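Local coordinates for binding domain (Hc) of Paraclostridial Mosquitocidal Protein 1 (Paraclostridium bifermentans, PDB 6HOX), which forms the receptor-binding domain of a botulinum-like neurotoxin that specifically targets Anopheles mosquitoes, and serves to direct the toxin to host nerve cells, at residues Y263-Q268 with T433-V438. Residues are numbered along the deposited sequence; the frame is centred on the assembly and turned at random.
Sequences YYMINQ and TNWYFV
Y264 and V438 exchange two backbone hydrogen bonds, as do I266 and Y436; these are the hydrogen-bonded pairs of antiparallel strands 263-267 and 435-438. The shortest link is Y264 N to V438 O at 2.7 Å; the straightest, at 177°, is Y436 N to I266 O. Beyond these pairs Q268 N also donates to N434 O, and the Q268 side chain, extended beyond CG, brings its amide to two partners. Its NE2 donates to Y436 OH at 2.8 Å, while OE1 accepts from N434 ND2 at 2.9 Å. The two amides stand almost perpendicular; OE1 lies in the amide plane of N434, but ND2 comes to OE1 from above the carbonyl plane of Q268. Q384 takes up the other end of the N434 amide.

This pairing belongs to the beta-trefoil subdomain at the C-terminal end of the clostridial neurotoxin binding domain: the strand near the start of the trefoil is paired with one close to the chain terminus, and strand 316-320 flanks 263-267 on its other edge.

M265, N267, W435 and F437 share one face of the pair. The W435 ring is sandwiched there: M265 CE sits over one face, off-centre, and N267 presents CB and ND2 to the opposite one, ND2 coming within 3.2 Å of CZ2. With CG anti to the backbone N (chi1 -179°), M265 lies alongside F437, SD 3.8 Å from CE1, making Met-aromatic contacts with both rings. W435 NE1 bonds to L396 O, and the N267 amide is held from outside, ND2 by K432 O and OD1 by A269 N. Y263 receives F437 CB over its ring face, a CH-pi contact. On the opposite side of the sheet, with Y264 and Y436, I266 CD1 presses on V438 CG2 at a tight 3.4 Å.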
# COMPACT_ATOMS: atom_id res chain seq x y z
N TYR A 263 5.64 15.49 4.11
CA TYR A 263 4.80 14.41 4.56
C TYR A 263 3.87 14.91 5.67
O TYR A 263 4.22 15.80 6.42
CB TYR A 263 5.61 13.24 5.14
CG TYR A 263 6.34 12.36 4.17
CD1 TYR A 263 5.70 11.74 3.10
CD2 TYR A 263 7.68 12.07 4.36
CE1 TYR A 263 6.38 10.89 2.24
CE2 TYR A 263 8.39 11.25 3.49
CZ TYR A 263 7.73 10.64 2.44
OH TYR A 263 8.43 9.83 1.60
N TYR A 264 2.70 14.27 5.77
CA TYR A 264 1.94 14.25 6.99
C TYR A 264 2.41 13.05 7.81
O TYR A 264 2.58 11.94 7.28
CB TYR A 264 0.43 14.17 6.72
CG TYR A 264 -0.05 15.26 5.80
CD1 TYR A 264 -0.30 16.54 6.27
CD2 TYR A 264 -0.24 15.02 4.45
CE1 TYR A 264 -0.74 17.54 5.41
CE2 TYR A 264 -0.67 16.01 3.58
CZ TYR A 264 -0.91 17.28 4.06
OH TYR A 264 -1.34 18.26 3.20
N MET A 265 2.58 13.27 9.11
CA MET A 265 3.08 12.26 9.99
C MET A 265 1.93 11.86 10.91
O MET A 265 1.32 12.74 11.53
CB MET A 265 4.28 12.79 10.79
CG MET A 265 4.88 11.79 11.73
SD MET A 265 6.30 12.51 12.54
CE MET A 265 6.89 11.07 13.43
N ILE A 266 1.66 10.55 10.95
CA ILE A 266 0.48 9.95 11.57
C ILE A 266 0.89 8.79 12.49
O ILE A 266 1.74 7.97 12.15
CB ILE A 266 -0.50 9.48 10.49
CG1 ILE A 266 -1.06 10.66 9.70
CG2 ILE A 266 -1.59 8.60 11.09
CD1 ILE A 266 -1.78 10.28 8.43
N ASN A 267 0.22 8.72 13.63
CA ASN A 267 0.37 7.62 14.56
C ASN A 267 -0.67 6.56 14.23
O ASN A 267 -1.83 6.89 14.03
CB ASN A 267 0.21 8.06 16.01
CG ASN A 267 0.59 6.95 16.97
OD1 ASN A 267 -0.23 6.09 17.29
ND2 ASN A 267 1.83 6.96 17.41
N GLN A 268 -0.24 5.30 14.21
CA GLN A 268 -1.10 4.22 13.76
C GLN A 268 -2.36 4.13 14.63
O GLN A 268 -3.40 3.73 14.15
CB GLN A 268 -0.35 2.89 13.72
CG GLN A 268 -1.20 1.73 13.22
CD GLN A 268 -0.37 0.48 13.15
OE1 GLN A 268 0.04 -0.07 14.17
NE2 GLN A 268 -0.04 0.07 11.93
N THR A 433 3.39 2.83 18.83
CA THR A 433 4.81 3.01 18.49
C THR A 433 5.07 2.91 16.97
O THR A 433 6.21 3.02 16.54
CB THR A 433 5.70 2.02 19.26
OG1 THR A 433 5.33 0.68 18.92
CG2 THR A 433 5.60 2.21 20.76
N ASN A 434 4.00 2.77 16.18
CA ASN A 434 4.11 2.68 14.72
C ASN A 434 3.70 4.02 14.12
O ASN A 434 2.66 4.56 14.47
CB ASN A 434 3.24 1.57 14.15
CG ASN A 434 3.74 0.19 14.51
OD1 ASN A 434 4.94 -0.04 14.59
ND2 ASN A 434 2.82 -0.75 14.64
N TRP A 435 4.54 4.53 13.21
CA TRP A 435 4.40 5.82 12.60
C TRP A 435 4.35 5.66 11.08
O TRP A 435 5.10 4.87 10.51
CB TRP A 435 5.58 6.70 13.02
CG TRP A 435 5.51 7.07 14.47
CD1 TRP A 435 6.14 6.44 15.50
CD2 TRP A 435 4.72 8.12 15.06
NE1 TRP A 435 5.82 7.05 16.69
CE2 TRP A 435 4.95 8.08 16.45
CE3 TRP A 435 3.85 9.09 14.54
CZ2 TRP A 435 4.36 8.98 17.33
CZ3 TRP A 435 3.26 9.99 15.42
CH2 TRP A 435 3.51 9.92 16.79
N TYR A 436 3.45 6.44 10.46
CA TYR A 436 3.31 6.53 9.02
C TYR A 436 3.69 7.93 8.53
O TYR A 436 3.43 8.95 9.20
CB TYR A 436 1.87 6.29 8.57
CG TYR A 436 1.29 4.93 8.80
CD1 TYR A 436 1.55 3.86 7.94
CD2 TYR A 436 0.38 4.72 9.82
CE1 TYR A 436 0.94 2.63 8.11
CE2 TYR A 436 -0.19 3.48 10.03
CZ TYR A 436 0.08 2.43 9.17
OH TYR A 436 -0.52 1.22 9.40
N PHE A 437 4.22 7.97 7.30
CA PHE A 437 4.41 9.19 6.56
C PHE A 437 3.55 9.14 5.29
O PHE A 437 3.67 8.20 4.51
CB PHE A 437 5.89 9.39 6.27
CG PHE A 437 6.73 9.59 7.50
CD1 PHE A 437 6.83 10.84 8.09
CD2 PHE A 437 7.37 8.52 8.11
CE1 PHE A 437 7.58 11.01 9.25
CE2 PHE A 437 8.13 8.69 9.26
CZ PHE A 437 8.25 9.95 9.82
N VAL A 438 2.70 10.17 5.09
CA VAL A 438 1.75 10.26 3.98
C VAL A 438 2.05 11.50 3.14
O VAL A 438 2.17 12.59 3.69
CB VAL A 438 0.29 10.36 4.48
CG1 VAL A 438 -0.70 10.18 3.32
CG2 VAL A 438 -0.04 9.39 5.59